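Local coordinates for protein VMS1 (Saccharomyces cerevisiae, PDB 5WHG), which cleaves polypeptidyl-tRNAs downstream of the ribosome-associated quality control pathway, releasing incompletely synthesized polypeptides for degradation, at residues S47-S52 with D66-N71; A221-Q226 with Q244-L249; M205-L210 with S308-I313; Y23-S28 with T196-Q201; L17-L22 with L361-I366. All coordinates share one frame; numbering follows the deposited sequence.

Overall arrangement
This piece of a longer protein joins a zinc finger, built by interaction 1, to the VLRF1 domain that mediates 60S ribosome binding. Interactions 2 and 3, centres about 11 Å apart, share the mixed VLRF1 sheet, where strands 217-224 and 207-214 are neighbours. Interaction 1 touches both, through Leu69 and Val48. Interaction 4 sets the N-terminal loop on the end of helix 191-198, and interaction 5 sets it beside the link from helix 351-362 to strand 365-366; the two touch through Ile24 N and Ser362 O. Along the chain, interaction 5 encloses all the others, with 1 nested in 4 and 2 in 3. Interactions 1 and 5 have centres about 28 Å apart.

Interaction 1: residues S47-S52 with D66-N71; sequences SVCQMS and DYHLMN. With ZN (zinc ion), chain B.
Cys49 and His68 meet through a shared zinc ion, and Val48 and Asn71 pack beside it, in the Cys2His2 site of a C2H2-type zinc finger. Two of the four ligands belong to these segments: Cys49 SG lies 2.3 Å from the zinc and His68 ND1 1.9 Å from it, and Cys46 and His62 complete the site. The His68 ring is carried to the metal with CG anti to the backbone N (chi1 180°). Beside the metal, Val48 divides its branches: CG1 approaches His68 CE1 at 3.9 Å, whereas CG2 comes to 3.4 Å from the backbone O of Asn71. The amide of Asn71 lies near the thiolate, ND2 being 3.7 Å from Cys49 SG, and the same ND2 sits over one face of the Tyr67 ring, offset toward its rim. Since no hydrogen bond joins the segments, metal coordination and side-chain packing carry the contact. Loop 47-52 lies against helix 66-76, along which Val48 touches Val72 and Asn75; Val48 also meets Met205, just ahead of strand 207-214.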
# COMPACT_ATOMS: atom_id res chain seq x y z
N SER A 47 13.50 -15.62 6.04
CA SER A 47 14.81 -14.99 5.96
C SER A 47 15.04 -13.99 7.08
O SER A 47 16.18 -13.80 7.51
CB SER A 47 14.96 -14.31 4.60
OG SER A 47 13.71 -13.78 4.18
N VAL A 48 13.97 -13.36 7.56
CA VAL A 48 14.11 -12.33 8.59
C VAL A 48 14.21 -12.93 9.99
O VAL A 48 14.64 -12.24 10.92
CB VAL A 48 12.95 -11.33 8.51
CG1 VAL A 48 11.68 -11.93 9.06
CG2 VAL A 48 13.29 -10.06 9.23
N CYS A 49 13.85 -14.20 10.16
CA CYS A 49 13.98 -14.90 11.43
C CYS A 49 15.14 -15.88 11.46
O CYS A 49 15.48 -16.37 12.54
CB CYS A 49 12.69 -15.66 11.76
SG CYS A 49 11.18 -14.66 11.74
N GLN A 50 15.75 -16.17 10.31
CA GLN A 50 16.78 -17.21 10.18
C GLN A 50 16.25 -18.56 10.67
O GLN A 50 16.95 -19.32 11.34
CB GLN A 50 18.07 -16.81 10.92
CG GLN A 50 18.59 -15.42 10.57
CD GLN A 50 19.88 -15.04 11.31
OE1 GLN A 50 20.73 -15.89 11.58
NE2 GLN A 50 20.02 -13.76 11.64
N MSE A 51 15.00 -18.86 10.30
CA MSE A 51 14.28 -20.00 10.85
C MSE A 51 13.47 -20.78 9.79
O MSE A 51 12.50 -20.27 9.22
CB MSE A 51 13.36 -19.51 11.97
CG MSE A 51 12.32 -20.49 12.50
SE MSE A 51 11.11 -19.50 13.67
CE MSE A 51 9.51 -20.61 13.54
N SER A 52 13.89 -22.02 9.54
CA SER A 52 13.24 -22.89 8.54
C SER A 52 12.33 -23.93 9.19
O SER A 52 11.22 -24.19 8.71
CB SER A 52 14.30 -23.59 7.69
OG SER A 52 15.26 -24.22 8.52
N ASP A 66 2.80 -13.85 15.74
CA ASP A 66 3.26 -12.55 16.21
C ASP A 66 4.78 -12.47 16.26
O ASP A 66 5.32 -11.36 16.28
CB ASP A 66 2.68 -12.24 17.58
CG ASP A 66 1.18 -12.04 17.55
OD1 ASP A 66 0.69 -11.40 16.59
OD2 ASP A 66 0.49 -12.52 18.48
N TYR A 67 5.48 -13.61 16.27
CA TYR A 67 6.93 -13.58 16.25
C TYR A 67 7.45 -13.03 14.93
O TYR A 67 8.22 -12.05 14.90
CB TYR A 67 7.49 -14.97 16.50
CG TYR A 67 8.99 -14.99 16.67
CD1 TYR A 67 9.59 -14.38 17.75
CD2 TYR A 67 9.79 -15.65 15.75
CE1 TYR A 67 10.96 -14.41 17.91
CE2 TYR A 67 11.16 -15.69 15.91
CZ TYR A 67 11.74 -15.07 16.98
OH TYR A 67 13.11 -15.11 17.13
N HIS A 68 7.04 -13.64 13.81
CA HIS A 68 7.42 -13.15 12.50
C HIS A 68 7.12 -11.67 12.33
O HIS A 68 7.87 -10.95 11.66
CB HIS A 68 6.70 -13.95 11.41
CG HIS A 68 7.04 -13.50 10.02
ND1 HIS A 68 8.11 -14.01 9.31
CD2 HIS A 68 6.45 -12.59 9.21
CE1 HIS A 68 8.16 -13.44 8.12
NE2 HIS A 68 7.16 -12.57 8.03
N LEU A 69 6.04 -11.17 12.93
CA LEU A 69 5.67 -9.78 12.70
C LEU A 69 6.64 -8.82 13.38
O LEU A 69 7.00 -7.78 12.81
CB LEU A 69 4.24 -9.53 13.17
CG LEU A 69 3.21 -9.65 12.05
CD1 LEU A 69 1.82 -9.29 12.57
CD2 LEU A 69 3.61 -8.75 10.88
N MSE A 70 7.08 -9.15 14.58
CA MSE A 70 8.00 -8.25 15.28
C MSE A 70 9.37 -8.25 14.61
O MSE A 70 10.04 -7.22 14.54
CB MSE A 70 8.11 -8.65 16.75
CG MSE A 70 6.77 -8.75 17.46
SE MSE A 70 6.90 -9.46 19.28
CE MSE A 70 7.52 -7.83 20.17
N ASN A 71 9.79 -9.42 14.11
CA ASN A 71 11.06 -9.50 13.40
C ASN A 71 11.02 -8.74 12.08
O ASN A 71 12.00 -8.09 11.70
CB ASN A 71 11.44 -10.95 13.18
CG ASN A 71 12.20 -11.51 14.32
OD1 ASN A 71 13.13 -10.88 14.82
ND2 ASN A 71 11.82 -12.69 14.77
ZN ZN B . 9.52 -14.95 10.13

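Interaction 2: residues A221-Q226 with Q244-L249; sequences AIVSHQ and QAVNFL
Ala221 CB sits over the centre of the Phe248 ring, 3.5 Å from its centroid and 6° off the ring normal, a CH-pi contact between antiparallel strands of the mixed VLRF1 sheet. Val223, paired with Phe248 in a non-hydrogen-bonded bridge, meets the same ring at its edge: CB is 3.6 Å from Phe248 CE1, with CG2 in the ring plane. An alanine in place of Phe248 would probably leave the Ala221 methyl without its aromatic cover and open a gap beside Val223. On the other face of the sheet, Asn247 has CG anti to the backbone N (chi1 -176°), and its ND2 comes to 4.0 Å from Ser224 CB. At the corner of the chain, Leu249 CD2 packs on that CB. The backbones are joined by a straight bond, Ser224 N to Asn247 O at 2.8 Å, and a weak one, Leu249 N to Ile222 O. Past the strand end, Ser224 OG accepts from Gln226 N in an ST turn. A water there donates to Ser224 O, and to Gln226 O at 2.7 Å.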
# COMPACT_ATOMS: atom_id res chain seq x y z
N ALA A 221 -0.39 5.62 7.65
CA ALA A 221 -0.10 4.25 8.06
C ALA A 221 1.02 3.67 7.21
O ALA A 221 1.21 4.06 6.06
CB ALA A 221 -1.36 3.39 7.98
N ILE A 222 1.77 2.73 7.80
CA ILE A 222 2.67 1.84 7.07
C ILE A 222 1.97 0.48 6.99
O ILE A 222 1.73 -0.16 8.02
CB ILE A 222 4.05 1.72 7.75
CG1 ILE A 222 4.75 3.09 7.88
CG2 ILE A 222 4.93 0.75 7.00
CD1 ILE A 222 5.01 3.83 6.55
N VAL A 223 1.61 0.05 5.78
CA VAL A 223 0.81 -1.17 5.61
C VAL A 223 1.73 -2.29 5.12
O VAL A 223 2.53 -2.09 4.20
CB VAL A 223 -0.35 -0.95 4.62
CG1 VAL A 223 0.16 -0.46 3.25
CG2 VAL A 223 -1.19 -2.23 4.47
N SER A 224 1.61 -3.46 5.74
CA SER A 224 2.29 -4.64 5.24
C SER A 224 1.50 -5.27 4.10
O SER A 224 0.27 -5.35 4.15
CB SER A 224 2.46 -5.67 6.35
OG SER A 224 2.37 -6.98 5.82
N HIS A 225 2.21 -5.73 3.07
CA HIS A 225 1.54 -6.44 1.99
C HIS A 225 1.03 -7.81 2.42
O HIS A 225 0.20 -8.39 1.71
CB HIS A 225 2.47 -6.56 0.79
CG HIS A 225 2.84 -5.24 0.18
ND1 HIS A 225 3.48 -5.13 -1.04
CD2 HIS A 225 2.65 -3.97 0.62
CE1 HIS A 225 3.69 -3.85 -1.32
NE2 HIS A 225 3.19 -3.13 -0.33
N GLN A 226 1.47 -8.33 3.57
CA GLN A 226 0.96 -9.60 4.05
C GLN A 226 -0.37 -9.41 4.76
O GLN A 226 -0.51 -8.53 5.61
CB GLN A 226 1.96 -10.25 5.00
CG GLN A 226 1.67 -11.73 5.30
CD GLN A 226 2.23 -12.65 4.23
OE1 GLN A 226 2.47 -12.23 3.09
NE2 GLN A 226 2.47 -13.91 4.59
N GLN A 244 -10.45 -6.48 8.23
CA GLN A 244 -9.81 -6.99 9.43
C GLN A 244 -8.46 -7.65 9.15
O GLN A 244 -7.71 -7.92 10.09
CB GLN A 244 -10.74 -7.96 10.13
CG GLN A 244 -10.56 -7.96 11.63
CD GLN A 244 -11.53 -8.89 12.30
OE1 GLN A 244 -12.44 -9.42 11.66
NE2 GLN A 244 -11.35 -9.09 13.60
N ALA A 245 -8.14 -7.92 7.89
CA ALA A 245 -6.90 -8.59 7.53
C ALA A 245 -5.80 -7.62 7.12
O ALA A 245 -4.67 -8.05 6.86
CB ALA A 245 -7.15 -9.61 6.41
N VAL A 246 -6.11 -6.32 7.03
CA VAL A 246 -5.09 -5.32 6.73
C VAL A 246 -4.15 -5.19 7.92
O VAL A 246 -4.59 -4.94 9.05
CB VAL A 246 -5.74 -3.96 6.40
CG1 VAL A 246 -4.68 -2.93 6.07
CG2 VAL A 246 -6.73 -4.08 5.25
N ASN A 247 -2.85 -5.35 7.68
CA ASN A 247 -1.86 -5.27 8.74
C ASN A 247 -1.13 -3.93 8.67
O ASN A 247 -0.25 -3.74 7.83
CB ASN A 247 -0.89 -6.44 8.64
CG ASN A 247 0.08 -6.47 9.77
OD1 ASN A 247 -0.05 -5.73 10.75
ND2 ASN A 247 1.07 -7.34 9.66
N PHE A 248 -1.49 -3.01 9.58
CA PHE A 248 -0.83 -1.71 9.67
C PHE A 248 0.30 -1.84 10.68
O PHE A 248 0.06 -1.93 11.88
CB PHE A 248 -1.79 -0.59 10.08
CG PHE A 248 -2.62 -0.02 8.94
CD1 PHE A 248 -2.36 -0.35 7.61
CD2 PHE A 248 -3.68 0.84 9.21
CE1 PHE A 248 -3.14 0.16 6.57
CE2 PHE A 248 -4.47 1.37 8.18
CZ PHE A 248 -4.19 1.03 6.86
N LEU A 249 1.54 -1.84 10.19
CA LEU A 249 2.69 -1.93 11.08
C LEU A 249 2.79 -0.70 11.97
O LEU A 249 3.12 -0.81 13.15
CB LEU A 249 3.97 -2.13 10.27
CG LEU A 249 4.00 -3.37 9.35
CD1 LEU A 249 5.37 -3.59 8.76
CD2 LEU A 249 3.58 -4.59 10.12
O HOH W 1 -1.74 -6.15 5.56

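Interaction 3: residues M205-L210 with S308-I313; sequences MAISAL and SKCDNI
Cys310 SG packs among Ile207 and Ala209 at the apolar centre of this contact, 3.8 Å from Ile207 CG1 and 3.9 Å from Ala209 CB. Ile207 has CG1 between its backbone N and carbonyl carbon (chi1 59°), which brings CG1 to the sulfur; CD1, farther out, lies 4.0 Å from Cys310 SG. Farther along, Ala209 CB also touches both CG1 and CG2 of Ile313, its parallel bridge partner, on the same face of the sheet. Outward from this apolar group, two backbone bonds join the segments. Asp311 N gives its hydrogen to Ile207 O at 2.9 Å, with 159° at the hydrogen, and Ala209 N donates to Asn312 O at 2.9 Å, with 169°. Both donors lie nearly in line with the C=O they use. At the polar edge, a water accepts from Ile207 N at 3.1 Å and lies within hydrogen-bonding distance of Lys309 O and Asp311 OD1. Ser208 OG has its polar partner elsewhere, in His225 NE2. The contact brings the loop after helix 304-308 alongside strand 207-214 at the start of strand 313-316; strand 217-224 borders strand 207-214 on its other edge, while helix 351-362 packs on Ser208 and Leu210.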
# COMPACT_ATOMS: atom_id res chain seq x y z
N MSE A 205 8.88 -8.57 3.53
CA MSE A 205 8.89 -7.25 4.15
C MSE A 205 8.39 -6.19 3.18
O MSE A 205 8.68 -5.00 3.33
CB MSE A 205 10.30 -6.89 4.64
CG MSE A 205 11.00 -8.02 5.35
SE MSE A 205 12.38 -7.34 6.52
CE MSE A 205 13.53 -6.42 5.23
N ALA A 206 7.67 -6.65 2.16
CA ALA A 206 6.95 -5.73 1.29
C ALA A 206 6.06 -4.84 2.14
O ALA A 206 5.23 -5.34 2.91
CB ALA A 206 6.12 -6.52 0.28
N ILE A 207 6.26 -3.52 2.03
CA ILE A 207 5.38 -2.54 2.67
C ILE A 207 5.11 -1.39 1.71
O ILE A 207 5.89 -1.12 0.80
CB ILE A 207 5.97 -1.97 3.99
CG1 ILE A 207 7.31 -1.28 3.71
CG2 ILE A 207 6.01 -3.04 5.09
CD1 ILE A 207 7.98 -0.70 4.93
N SER A 208 3.99 -0.71 1.95
CA SER A 208 3.65 0.54 1.30
C SER A 208 3.21 1.53 2.36
O SER A 208 2.82 1.14 3.47
CB SER A 208 2.54 0.36 0.25
OG SER A 208 2.96 -0.47 -0.82
N ALA A 209 3.27 2.82 2.03
CA ALA A 209 2.79 3.85 2.96
C ALA A 209 1.47 4.47 2.47
O ALA A 209 1.19 4.48 1.28
CB ALA A 209 3.87 4.94 3.15
N LEU A 210 0.66 4.95 3.41
CA LEU A 210 -0.62 5.59 3.09
C LEU A 210 -0.81 6.85 3.93
O LEU A 210 -0.70 6.80 5.16
CB LEU A 210 -1.79 4.63 3.32
CG LEU A 210 -1.72 3.19 2.78
CD1 LEU A 210 -2.86 2.33 3.37
CD2 LEU A 210 -1.83 3.16 1.30
N SER A 308 11.84 4.58 3.51
CA SER A 308 12.86 4.33 2.50
C SER A 308 12.78 2.93 1.92
O SER A 308 13.30 2.70 0.83
CB SER A 308 14.24 4.60 3.08
OG SER A 308 14.43 3.81 4.23
N LYS A 309 12.08 2.01 2.58
CA LYS A 309 11.85 0.67 2.06
C LYS A 309 10.45 0.46 1.44
O LYS A 309 10.11 -0.68 1.10
CB LYS A 309 12.06 -0.38 3.16
CG LYS A 309 13.39 -0.28 3.89
CD LYS A 309 13.40 -1.20 5.10
CE LYS A 309 14.80 -1.35 5.70
NZ LYS A 309 15.19 -0.15 6.50
N CYS A 310 9.64 1.51 1.28
CA CYS A 310 8.29 1.30 0.76
C CYS A 310 8.29 1.13 -0.75
O CYS A 310 9.01 1.84 -1.46
CB CYS A 310 7.35 2.45 1.11
SG CYS A 310 6.74 2.38 2.75
N ASP A 311 7.47 0.19 -1.23
CA ASP A 311 7.18 0.09 -2.66
C ASP A 311 6.57 1.40 -3.17
O ASP A 311 7.12 2.06 -4.06
CB ASP A 311 6.21 -1.07 -2.92
CG ASP A 311 6.90 -2.42 -3.04
OD1 ASP A 311 7.87 -2.69 -2.29
OD2 ASP A 311 6.44 -3.24 -3.88
N ASN A 312 5.41 1.76 -2.63
CA ASN A 312 4.69 2.96 -3.00
C ASN A 312 4.38 3.79 -1.77
O ASN A 312 4.22 3.26 -0.66
CB ASN A 312 3.38 2.63 -3.73
CG ASN A 312 3.61 1.85 -5.02
OD1 ASN A 312 4.20 2.36 -5.98
ND2 ASN A 312 3.13 0.63 -5.05
N ILE A 313 4.30 5.10 -1.98
CA ILE A 313 3.83 6.03 -0.96
C ILE A 313 2.63 6.78 -1.54
O ILE A 313 2.79 7.71 -2.35
CB ILE A 313 4.95 6.99 -0.52
CG1 ILE A 313 6.11 6.17 0.07
CG2 ILE A 313 4.43 7.97 0.49
CD1 ILE A 313 7.49 6.87 0.10
O HOH W 2 8.75 -2.88 0.38

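Interaction 4: residues Y23-S28 with T196-Q201; sequences YIFDLS and TFWNSQ
Asn199, the first residue to leave helical geometry after helix 191-198, turns its amide onto the backbone of 23-28, where Tyr23 to Asp26 form a type I beta turn. Its CG is anti to the carbonyl carbon (chi1 -62°), and the carboxamide bridges two points: OD1 accepts from Leu27 N, just after the turn, at a modelled distance too short to be relied on, while ND2 gives a weak bond, 3.1 Å, to the O of Ile24, the turn's second residue. ND2 also donates to Leu195 O, so loop and helix both hold the amide. Leu27 crosses this amide at a slant, with CB near OD1 and CD1 near ND2. One residue back, Trp198 receives Phe25 edge-to-face, the planes at 65° and the centroids of the Phe25 ring and the five-membered ring 5.2 Å apart. The CB bond of Phe25 leads away from 196-201, but with CG beside the backbone N (chi1 -58°) the ring brings CD1 and CE1 to Trp198. His225 stacks on the same ring. Ile24 lies side by side with the indole, its CG2 touching CE3 and CZ3 of the six-membered ring. Phe25 CE1 stands 3.6 Å above the indole plane, offset toward the rim, and 3.7 Å from Trp198 CD2.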
# COMPACT_ATOMS: atom_id res chain seq x y z
N TYR A 23 -6.70 -11.25 -3.64
CA TYR A 23 -5.70 -10.36 -3.06
C TYR A 23 -4.43 -10.40 -3.90
O TYR A 23 -3.79 -11.45 -4.04
CB TYR A 23 -5.40 -10.74 -1.62
CG TYR A 23 -4.54 -9.73 -0.89
CD1 TYR A 23 -5.01 -8.44 -0.65
CD2 TYR A 23 -3.28 -10.06 -0.43
CE1 TYR A 23 -4.23 -7.52 0.02
CE2 TYR A 23 -2.50 -9.14 0.24
CZ TYR A 23 -2.98 -7.88 0.46
OH TYR A 23 -2.21 -6.97 1.13
N ILE A 24 -4.03 -9.23 -4.42
CA ILE A 24 -2.94 -9.15 -5.37
C ILE A 24 -1.61 -9.69 -4.82
O ILE A 24 -0.77 -10.15 -5.60
CB ILE A 24 -2.82 -7.68 -5.83
CG1 ILE A 24 -4.03 -7.34 -6.71
CG2 ILE A 24 -1.53 -7.44 -6.57
CD1 ILE A 24 -4.30 -5.86 -6.80
N PHE A 25 -1.42 -9.71 -3.50
CA PHE A 25 -0.17 -10.18 -2.92
C PHE A 25 -0.25 -11.60 -2.36
O PHE A 25 0.65 -12.02 -1.62
CB PHE A 25 0.29 -9.20 -1.84
CG PHE A 25 0.49 -7.80 -2.34
CD1 PHE A 25 1.44 -7.53 -3.32
CD2 PHE A 25 -0.29 -6.76 -1.85
CE1 PHE A 25 1.62 -6.25 -3.80
CE2 PHE A 25 -0.11 -5.47 -2.33
CZ PHE A 25 0.85 -5.21 -3.29
N ASP A 26 -1.29 -12.35 -2.73
CA ASP A 26 -1.52 -13.68 -2.18
C ASP A 26 -2.39 -14.50 -3.13
O ASP A 26 -3.28 -15.23 -2.69
CB ASP A 26 -2.16 -13.55 -0.79
CG ASP A 26 -2.13 -14.85 -0.00
OD1 ASP A 26 -1.55 -15.85 -0.50
OD2 ASP A 26 -2.70 -14.87 1.11
N LEU A 27 -2.16 -14.37 -4.43
CA LEU A 27 -2.91 -15.12 -5.42
C LEU A 27 -2.36 -16.54 -5.57
O LEU A 27 -1.15 -16.75 -5.64
CB LEU A 27 -2.87 -14.42 -6.77
CG LEU A 27 -3.29 -12.96 -6.89
CD1 LEU A 27 -2.75 -12.40 -8.21
CD2 LEU A 27 -4.81 -12.82 -6.83
N SER A 28 -3.28 -17.50 -5.65
CA SER A 28 -2.92 -18.90 -5.89
C SER A 28 -2.23 -19.06 -7.24
O SER A 28 -2.42 -18.27 -8.17
CB SER A 28 -4.17 -19.75 -5.89
OG SER A 28 -4.98 -19.36 -6.98
N THR A 196 3.84 -12.11 -10.41
CA THR A 196 4.44 -13.33 -9.90
C THR A 196 5.48 -13.02 -8.82
O THR A 196 5.59 -13.76 -7.84
CB THR A 196 5.04 -14.17 -11.04
OG1 THR A 196 5.71 -15.31 -10.50
CG2 THR A 196 6.01 -13.37 -11.86
N PHE A 197 6.20 -11.91 -8.96
CA PHE A 197 7.16 -11.52 -7.93
C PHE A 197 6.46 -11.12 -6.63
O PHE A 197 6.97 -11.37 -5.54
CB PHE A 197 8.04 -10.38 -8.44
CG PHE A 197 8.91 -9.77 -7.37
CD1 PHE A 197 10.10 -10.38 -6.99
CD2 PHE A 197 8.53 -8.60 -6.74
CE1 PHE A 197 10.88 -9.83 -6.01
CE2 PHE A 197 9.31 -8.03 -5.76
CZ PHE A 197 10.49 -8.65 -5.38
N TRP A 198 5.31 -10.45 -6.74
CA TRP A 198 4.51 -10.13 -5.57
C TRP A 198 4.05 -11.39 -4.84
O TRP A 198 4.00 -11.42 -3.61
CB TRP A 198 3.30 -9.29 -5.98
CG TRP A 198 3.72 -7.94 -6.39
CD1 TRP A 198 4.93 -7.38 -6.14
CD2 TRP A 198 2.97 -6.98 -7.14
NE1 TRP A 198 4.98 -6.11 -6.67
CE2 TRP A 198 3.79 -5.84 -7.30
CE3 TRP A 198 1.69 -6.96 -7.69
CZ2 TRP A 198 3.38 -4.70 -7.98
CZ3 TRP A 198 1.27 -5.83 -8.37
CH2 TRP A 198 2.12 -4.72 -8.52
N ASN A 199 3.72 -12.44 -5.59
CA ASN A 199 3.22 -13.68 -5.00
C ASN A 199 4.35 -14.69 -4.89
O ASN A 199 4.42 -15.70 -5.60
CB ASN A 199 2.06 -14.23 -5.82
CG ASN A 199 0.88 -13.28 -5.87
OD1 ASN A 199 0.02 -13.30 -4.99
ND2 ASN A 199 0.82 -12.47 -6.91
N SER A 200 5.27 -14.40 -3.97
CA SER A 200 6.36 -15.31 -3.66
C SER A 200 6.87 -14.96 -2.28
O SER A 200 7.05 -13.79 -1.95
CB SER A 200 7.49 -15.21 -4.69
OG SER A 200 7.94 -13.87 -4.79
N GLN A 201 7.11 -15.99 -1.46
CA GLN A 201 7.54 -15.77 -0.09
C GLN A 201 8.81 -14.94 0.01
O GLN A 201 9.12 -14.44 1.09
CB GLN A 201 7.75 -17.11 0.62
CG GLN A 201 6.53 -18.03 0.61
CD GLN A 201 6.81 -19.37 1.27
OE1 GLN A 201 7.36 -19.43 2.37
NE2 GLN A 201 6.44 -20.45 0.59

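Interaction 5: residues L17-L22 with L361-I366; sequences LKKNDL and LSYLKI
The Tyr363 ring carries the amino group of Lys19 over one face, a cation-pi contact with NZ 4.3 Å from the ring centroid and 27° off the normal. The lysine chain crosses the tyrosine at about a right angle: its CG, anti to the backbone N (chi1 -161°), meets Tyr363 CD2 at 3.8 Å, and CE reaches CB and CG. The backbone O of Lys19 also comes close to the ring, 3.4 Å from Tyr363 CD2, and the Tyr23 ring meets it too. A serine in place of Tyr363 would probably leave the Lys19 ammonium without its aromatic partner and open a gap beside Leu22 CB. Leu22, which buries the most surface here, joins the backbones: Leu364 N donates to Leu22 O at 3.0 Å with 169° at the hydrogen, and Tyr363 CA adds a CA-H...O contact. This fastens the N-terminal loop to the link between helix 351-362 and strand 365-366. Leu22 also packs on helix 29-34 and strand 176-179, and Ile242 of helix 241-244 touches Lys19 and Tyr363.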
# COMPACT_ATOMS: atom_id res chain seq x y z
N LEU A 17 -14.98 -17.21 -8.18
CA LEU A 17 -13.90 -16.40 -7.62
C LEU A 17 -14.39 -15.48 -6.51
O LEU A 17 -14.96 -14.42 -6.79
CB LEU A 17 -13.24 -15.55 -8.71
CG LEU A 17 -12.29 -16.24 -9.68
CD1 LEU A 17 -11.89 -15.29 -10.81
CD2 LEU A 17 -11.07 -16.76 -8.95
N LYS A 18 -14.18 -15.87 -5.26
CA LYS A 18 -14.53 -15.01 -4.14
C LYS A 18 -13.44 -13.96 -3.92
O LYS A 18 -12.30 -14.13 -4.35
CB LYS A 18 -14.72 -15.84 -2.87
CG LYS A 18 -15.69 -17.01 -3.04
CD LYS A 18 -15.50 -18.03 -1.93
CE LYS A 18 -14.05 -18.49 -1.88
NZ LYS A 18 -13.81 -19.41 -0.74
N LYS A 19 -13.81 -12.86 -3.26
CA LYS A 19 -12.84 -11.78 -3.07
C LYS A 19 -11.60 -12.27 -2.33
O LYS A 19 -10.50 -11.77 -2.58
CB LYS A 19 -13.47 -10.59 -2.33
CG LYS A 19 -12.67 -9.29 -2.53
CD LYS A 19 -13.25 -8.08 -1.81
CE LYS A 19 -12.69 -6.78 -2.41
NZ LYS A 19 -12.37 -5.71 -1.41
N ASN A 20 -11.75 -13.25 -1.44
CA ASN A 20 -10.61 -13.80 -0.73
C ASN A 20 -9.56 -14.38 -1.68
O ASN A 20 -8.39 -14.47 -1.30
CB ASN A 20 -11.08 -14.89 0.24
CG ASN A 20 -10.85 -14.52 1.69
OD1 ASN A 20 -9.94 -13.75 2.00
ND2 ASN A 20 -11.66 -15.06 2.59
N ASP A 21 -9.97 -14.79 -2.88
CA ASP A 21 -9.08 -15.38 -3.87
C ASP A 21 -8.49 -14.34 -4.82
O ASP A 21 -7.97 -14.71 -5.89
CB ASP A 21 -9.83 -16.46 -4.68
CG ASP A 21 -10.59 -17.46 -3.81
OD1 ASP A 21 -10.13 -17.78 -2.69
OD2 ASP A 21 -11.66 -17.94 -4.27
N LEU A 22 -8.55 -13.06 -4.46
CA LEU A 22 -8.26 -11.98 -5.38
C LEU A 22 -7.26 -10.98 -4.81
O LEU A 22 -7.01 -9.94 -5.44
CB LEU A 22 -9.55 -11.25 -5.77
CG LEU A 22 -10.52 -12.09 -6.61
CD1 LEU A 22 -11.84 -11.36 -6.84
CD2 LEU A 22 -9.89 -12.49 -7.94
N LEU A 361 -7.08 -0.81 -3.34
CA LEU A 361 -5.93 -0.94 -4.23
C LEU A 361 -5.42 -2.37 -4.36
O LEU A 361 -4.79 -2.71 -5.38
CB LEU A 361 -4.76 -0.07 -3.75
CG LEU A 361 -4.77 1.46 -3.84
CD1 LEU A 361 -3.85 2.04 -2.77
CD2 LEU A 361 -4.34 1.91 -5.22
N SER A 362 -5.67 -3.22 -3.37
CA SER A 362 -4.93 -4.46 -3.24
C SER A 362 -5.72 -5.70 -3.65
O SER A 362 -5.19 -6.81 -3.57
CB SER A 362 -4.43 -4.59 -1.79
OG SER A 362 -5.51 -4.58 -0.88
N TYR A 363 -6.96 -5.54 -4.12
CA TYR A 363 -7.76 -6.67 -4.60
C TYR A 363 -8.11 -6.46 -6.07
O TYR A 363 -8.47 -5.34 -6.48
CB TYR A 363 -9.06 -6.84 -3.79
CG TYR A 363 -8.84 -7.39 -2.41
CD1 TYR A 363 -8.51 -6.54 -1.35
CD2 TYR A 363 -8.97 -8.75 -2.15
CE1 TYR A 363 -8.30 -7.03 -0.08
CE2 TYR A 363 -8.78 -9.26 -0.87
CZ TYR A 363 -8.44 -8.39 0.16
OH TYR A 363 -8.23 -8.87 1.43
N LEU A 364 -8.00 -7.52 -6.85
CA LEU A 364 -8.39 -7.41 -8.25
C LEU A 364 -9.89 -7.09 -8.33
O LEU A 364 -10.66 -7.44 -7.45
CB LEU A 364 -8.06 -8.69 -9.01
CG LEU A 364 -6.59 -9.08 -9.14
CD1 LEU A 364 -6.47 -10.36 -9.93
CD2 LEU A 364 -5.75 -7.96 -9.79
N LYS A 365 -10.28 -6.39 -9.39
CA LYS A 365 -11.69 -6.11 -9.65
C LYS A 365 -12.17 -6.86 -10.88
O LYS A 365 -11.43 -6.99 -11.86
CB LYS A 365 -11.94 -4.61 -9.83
CG LYS A 365 -12.13 -3.89 -8.54
CD LYS A 365 -13.21 -2.84 -8.68
CE LYS A 365 -12.72 -1.70 -9.52
NZ LYS A 365 -11.62 -0.98 -8.81
N ILE A 366 -13.40 -7.35 -10.83
CA ILE A 366 -14.03 -8.00 -11.97
C ILE A 366 -14.86 -6.95 -12.70
O ILE A 366 -15.82 -6.41 -12.14
CB ILE A 366 -14.90 -9.19 -11.54
CG1 ILE A 366 -14.06 -10.24 -10.81
CG2 ILE A 366 -15.60 -9.81 -12.75
CD1 ILE A 366 -14.83 -11.51 -10.46